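Local coordinates for bsobi restriction endonuclease (Geobacillus stearothermophilus, PDB 1DC1) that recognises the double-stranded DNA sequence 5'-CYCGRG-3' as a homodimer that encircles the duplex and cuts after the first cytosine, at a contact of chain A with DNA and the interface of chains A and B. Coordinates in Å, arbitrary orientation; residue numbers count along the deposited sequence, not the author numbering. Chains: chain A/B, Bsobi restriction endonuclease.

Contact 1: a contact of chain A with DNA. Residues chain A 131-132, 134-135, 244. With nucleotides of chain D; nucleotides of chain C.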
loop_
_atom_site.group_PDB
_atom_site.type_symbol
_atom_site.label_atom_id
_atom_site.label_comp_id
_atom_site.label_asym_id
_atom_site.label_seq_id
_atom_site.Cartn_x
_atom_site.Cartn_y
_atom_site.Cartn_z
ATOM N N ARG A 131 0.729 -9.736 3.409
ATOM C CA ARG A 131 1.227 -8.443 3.872
ATOM C C ARG A 131 1.011 -8.361 5.388
ATOM O O ARG A 131 1.883 -7.901 6.120
ATOM C CB ARG A 131 0.543 -7.327 3.062
ATOM C CG ARG A 131 1.083 -7.278 1.570
ATOM C CD ARG A 131 0.217 -6.331 0.693
ATOM N NE ARG A 131 0.719 -5.987 -0.662
ATOM C CZ ARG A 131 1.016 -6.882 -1.608
ATOM N NH1 ARG A 131 0.897 -8.177 -1.393
ATOM N NH2 ARG A 131 1.294 -6.482 -2.816
ATOM N N ASN A 132 -0.122 -8.869 5.871
ATOM C CA ASN A 132 -0.433 -8.857 7.311
ATOM C C ASN A 132 0.466 -9.837 8.041
ATOM O O ASN A 132 0.877 -9.574 9.152
ATOM C CB ASN A 132 -1.905 -9.246 7.571
ATOM C CG ASN A 132 -2.848 -8.102 7.294
ATOM O OD1 ASN A 132 -2.958 -7.190 8.092
ATOM N ND2 ASN A 132 -3.493 -8.124 6.134
ATOM N N ALA A 134 3.546 -10.662 7.189
ATOM C CA ALA A 134 4.852 -9.994 7.249
ATOM C C ALA A 134 4.903 -9.024 8.448
ATOM O O ALA A 134 5.925 -8.964 9.167
ATOM C CB ALA A 134 5.098 -9.242 5.951
ATOM N N GLY A 135 3.823 -8.272 8.675
ATOM C CA GLY A 135 3.759 -7.359 9.813
ATOM C C GLY A 135 3.863 -8.097 11.161
ATOM O O GLY A 135 4.659 -7.721 12.039
ATOM N N GLY A 244 8.354 -4.483 6.597
ATOM C CA GLY A 244 8.377 -4.718 5.162
ATOM C C GLY A 244 9.806 -4.904 4.681
ATOM O O GLY A 244 10.699 -4.236 5.185
ATOM P P DG D 10 -9.769 -9.348 0.109
ATOM O OP1 DG D 10 -10.664 -10.453 -0.318
ATOM O OP2 DG D 10 -10.382 -8.118 0.690
ATOM O "O5'" DG D 10 -8.692 -10.023 1.072
ATOM C "C5'" DG D 10 -8.856 -10.106 2.473
ATOM C "C4'" DG D 10 -7.488 -10.124 3.129
ATOM O "O4'" DG D 10 -6.701 -8.987 2.713
ATOM C "C3'" DG D 10 -7.628 -9.972 4.625
ATOM O "O3'" DG D 10 -7.553 -11.257 5.219
ATOM C "C2'" DG D 10 -6.435 -9.138 5.040
ATOM C "C1'" DG D 10 -6.185 -8.301 3.822
ATOM N N9 DG D 10 -6.790 -6.972 3.864
ATOM C C8 DG D 10 -7.773 -6.456 3.057
ATOM N N7 DG D 10 -8.004 -5.187 3.284
ATOM C C5 DG D 10 -7.147 -4.859 4.332
ATOM C C6 DG D 10 -6.948 -3.627 5.015
ATOM O O6 DG D 10 -7.490 -2.544 4.802
ATOM N N1 DG D 10 -5.997 -3.737 6.024
ATOM C C2 DG D 10 -5.282 -4.890 6.317
ATOM N N2 DG D 10 -4.391 -4.817 7.296
ATOM N N3 DG D 10 -5.443 -6.036 5.679
ATOM C C4 DG D 10 -6.398 -5.952 4.711
ATOM P P DT C 6 1.089 0.010 10.447
ATOM O OP1 DT C 6 2.286 -0.018 11.336
ATOM O OP2 DT C 6 1.031 0.941 9.297
ATOM O "O5'" DT C 6 0.849 -1.432 9.824
ATOM C "C5'" DT C 6 0.960 -2.641 10.622
ATOM C "C4'" DT C 6 0.858 -3.852 9.717
ATOM O "O4'" DT C 6 -0.479 -3.953 9.187
ATOM C "C3'" DT C 6 1.776 -3.847 8.483
ATOM O "O3'" DT C 6 3.073 -4.343 8.818
ATOM C "C2'" DT C 6 1.052 -4.768 7.526
ATOM C "C1'" DT C 6 -0.415 -4.501 7.875
ATOM N N1 DT C 6 -1.014 -3.557 6.964
ATOM C C2 DT C 6 -1.609 -4.084 5.845
ATOM O O2 DT C 6 -1.597 -5.267 5.611
ATOM N N3 DT C 6 -2.207 -3.173 5.028
ATOM C C4 DT C 6 -2.252 -1.784 5.225
ATOM O O4 DT C 6 -2.873 -1.089 4.454
ATOM C C5 DT C 6 -1.549 -1.283 6.409
ATOM C C7 DT C 6 -1.473 0.196 6.666
ATOM C C6 DT C 6 -0.985 -2.193 7.213
ATOM P P DC C 7 4.369 -3.748 8.100
ATOM O OP1 DC C 7 5.507 -4.469 8.653
ATOM O OP2 DC C 7 4.385 -2.292 8.071
ATOM O "O5'" DC C 7 4.198 -4.180 6.584
ATOM C "C5'" DC C 7 4.100 -5.581 6.201
ATOM C "C4'" DC C 7 3.920 -5.697 4.702
ATOM O "O4'" DC C 7 2.677 -5.064 4.257
ATOM C "C3'" DC C 7 5.049 -5.049 3.884
ATOM O "O3'" DC C 7 5.342 -5.870 2.786
ATOM C "C2'" DC C 7 4.423 -3.788 3.323
ATOM C "C1'" DC C 7 2.945 -4.148 3.195
ATOM N N1 DC C 7 2.037 -2.971 3.301
ATOM C C2 DC C 7 1.100 -2.720 2.256
ATOM O O2 DC C 7 0.922 -3.579 1.376
ATOM N N3 DC C 7 0.411 -1.547 2.251
ATOM C C4 DC C 7 0.584 -0.672 3.247
ATOM N N4 DC C 7 -0.023 0.493 3.152
ATOM C C5 DC C 7 1.424 -0.953 4.370
ATOM C C6 DC C 7 2.134 -2.094 4.352
HETATM O O HOH W 1 5.385 -4.805 11.502
#
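A:Gly135 meets the backbone of chain C where DT6 passes to DC7, its CA 3.2 Å from the DT6 O3'. This is helix 110-152 of the type II restriction endonuclease, which presents A:Asn132 to the minor groove, and the thymine and cytosine probably form the YC step of the degenerate site. One nucleotide on, a water joins the A:Gly135 carbonyl to phosphate oxygen OP1 of DC7. The DC7 sugar is lined by A:Ala134, whose CB sits 3.8 Å from C5', and on the loop side by A:Gly244, whose CA is 3.6 Å from C3'. A:Arg131 runs extended past the cytosine. NE of A:Arg131 lies 3.2 Å from base oxygen O2 of DC7, which falls in the guanidinium plane at its edge, but the N-H points elsewhere and makes no hydrogen bond. On the opposite strand, DG10 of chain D offers its sugar edge to A:Asn132. With CG beside the backbone N (chi1 -78°), the amide enters the groove with both polar atoms toward the guanine. A lone pair of OD1 of A:Asn132, in the carbonyl plane, takes the amino N2 of DG10 at 2.9 Å, nearly straight (175° at H). ND2 gives an equally short bond to N3, which lies almost in the amide plane. The paired bonds fix the amide's rotation; a leucine here would probably leave both N2 and N3 of the guanine without their mates.

Contact 2: the interface of chains A and B. Residues chain A 255-256, 258-259; chain B 255-256, 258-259, 263.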
loop_
_atom_site.group_PDB
_atom_site.type_symbol
_atom_site.label_atom_id
_atom_site.label_comp_id
_atom_site.label_asym_id
_atom_site.label_seq_id
_atom_site.Cartn_x
_atom_site.Cartn_y
_atom_site.Cartn_z
ATOM N N LYS A 255 7.278 7.717 4.901
ATOM C CA LYS A 255 6.530 8.992 4.774
ATOM C C LYS A 255 5.271 8.885 5.640
ATOM O O LYS A 255 4.899 9.813 6.333
ATOM C CB LYS A 255 6.106 9.256 3.321
ATOM C CG LYS A 255 7.194 9.904 2.414
ATOM C CD LYS A 255 6.608 10.236 0.999
ATOM C CE LYS A 255 6.402 9.010 0.075
ATOM N NZ LYS A 255 7.589 8.741 -0.804
ATOM N N THR A 256 4.626 7.730 5.588
ATOM C CA THR A 256 3.421 7.464 6.382
ATOM C C THR A 256 3.735 7.569 7.885
ATOM O O THR A 256 3.056 8.331 8.604
ATOM C CB THR A 256 2.866 6.042 6.049
ATOM O OG1 THR A 256 2.685 5.924 4.643
ATOM C CG2 THR A 256 1.510 5.851 6.721
ATOM N N ASN A 258 6.188 8.939 9.438
ATOM C CA ASN A 258 6.579 10.249 9.853
ATOM C C ASN A 258 5.379 11.131 10.212
ATOM O O ASN A 258 5.459 11.901 11.167
ATOM C CB ASN A 258 7.418 10.894 8.770
ATOM C CG ASN A 258 7.909 12.228 9.187
ATOM O OD1 ASN A 258 8.782 12.322 10.046
ATOM N ND2 ASN A 258 7.334 13.279 8.620
ATOM N N THR A 259 4.275 11.041 9.453
ATOM C CA THR A 259 3.087 11.793 9.799
ATOM C C THR A 259 2.505 11.217 11.096
ATOM O O THR A 259 2.076 11.996 11.980
ATOM C CB THR A 259 2.058 11.748 8.711
ATOM O OG1 THR A 259 2.554 12.506 7.605
ATOM C CG2 THR A 259 0.778 12.376 9.145
ATOM N N LYS B 255 -1.504 10.328 5.149
ATOM C CA LYS B 255 -0.308 10.436 6.019
ATOM C C LYS B 255 0.931 10.516 5.107
ATOM O O LYS B 255 1.838 11.299 5.329
ATOM C CB LYS B 255 -0.185 9.209 6.918
ATOM C CG LYS B 255 -1.030 9.278 8.173
ATOM C CD LYS B 255 -0.759 8.073 9.093
ATOM C CE LYS B 255 -1.222 6.745 8.523
ATOM N NZ LYS B 255 -2.560 6.404 9.042
ATOM N N THR B 256 0.968 9.688 4.064
ATOM C CA THR B 256 2.081 9.682 3.089
ATOM C C THR B 256 2.218 11.044 2.374
ATOM O O THR B 256 3.298 11.655 2.347
ATOM C CB THR B 256 1.877 8.551 2.035
ATOM O OG1 THR B 256 1.549 7.323 2.704
ATOM C CG2 THR B 256 3.096 8.366 1.215
ATOM N N ASN B 258 0.997 13.944 3.242
ATOM C CA ASN B 258 1.316 15.027 4.092
ATOM C C ASN B 258 2.828 15.124 4.305
ATOM O O ASN B 258 3.346 16.228 4.364
ATOM C CB ASN B 258 0.556 14.904 5.382
ATOM C CG ASN B 258 0.870 16.033 6.306
ATOM O OD1 ASN B 258 0.489 17.164 6.055
ATOM N ND2 ASN B 258 1.612 15.743 7.364
ATOM N N THR B 259 3.552 14.007 4.390
ATOM C CA THR B 259 5.004 14.124 4.534
ATOM C C THR B 259 5.555 14.633 3.239
ATOM O O THR B 259 6.460 15.466 3.241
ATOM C CB THR B 259 5.672 12.817 4.870
ATOM O OG1 THR B 259 5.214 12.431 6.153
ATOM C CG2 THR B 259 7.173 12.946 4.929
ATOM N N ARG B 263 7.899 17.898 2.935
ATOM C CA ARG B 263 9.234 17.908 2.344
ATOM C C ARG B 263 9.279 19.117 1.380
ATOM O O ARG B 263 10.244 19.869 1.362
ATOM C CB ARG B 263 9.474 16.618 1.539
ATOM C CG ARG B 263 9.894 15.441 2.406
ATOM C CD ARG B 263 9.863 14.106 1.656
ATOM N NE ARG B 263 10.429 12.966 2.421
ATOM C CZ ARG B 263 10.529 11.714 1.938
ATOM N NH1 ARG B 263 10.105 11.432 0.718
ATOM N NH2 ARG B 263 11.098 10.740 2.639
#
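OG1 of B:Thr259 sits at the centre of a polar cluster on the dimer two-fold, where helix 247-270 of one subunit packs against the same helix of the other. OG1 of B:Thr259 donates to the main-chain carbonyl O of A:Lys255 at 2.6 Å, approaching 19° off the carbonyl plane. OG1 of A:Thr259 lies 3.0 Å from OG1 of B:Thr259, and a weak bond comes in from ND2 of A:Asn258. Symmetry repeats the set: OG1 of A:Thr259 donates a hydrogen bond to the carbonyl O of B:Lys255 at 2.7 Å, and ND2 of B:Asn258 reaches it weakly in turn. Each hydroxyl has one hydrogen, which the lysine carbonyl takes, so a bond between OG1 of A:Thr259 and OG1 of B:Thr259 would probably require one of them to let go of its carbonyl; its direction is undecided. The two Thr259 side chains pass each other pointing opposite ways. In both copies OG1 stands beside the backbone N (chi1 -69° in A:Thr259), which turns the hydroxyl to the partner helix and carries CG2 out to the side. There CG2 of A:Thr259 lies against CG of B:Lys255 at 3.7 Å.

A second hydroxyl pair spans the axis farther along: OG1 of A:Thr256 and OG1 of B:Thr256 are 2.6 Å apart, again with the donor undecided. Their methyl groups face the opposite lysines. CG2 of A:Thr256 presses on CE of B:Lys255 at 3.4 Å, a tight fit, while the twin pair is slightly looser. The bend at chi3 (-75° in A:Lys255) lays CE against the threonine methyl, and chi4 turns NZ away from it. Beyond the threonines, B:Arg263 lies athwart the A:Lys255 stem, and CG of the lysine rests 3.6 Å above the guanidinium plane, toward its edge.

Contact 1 and contact 2 lie about 20 Å apart, measured between the centres of their C-alpha atoms, and share no residue. Contact 1 rests mainly on helix 110-152, but its loop residue A:Gly244 stands just ahead of helix 247-270, which carries contact 2. That same glycine follows strand 235-242, where A:Glu240 and A:Lys242 are predicted to belong to the magnesium site. A short stretch of chain thus joins the predicted active site, the DNA backbone and the dimer seam. Closure of the two subunits at contact 2 would help complete the tunnel around the duplex that contact 1 reads.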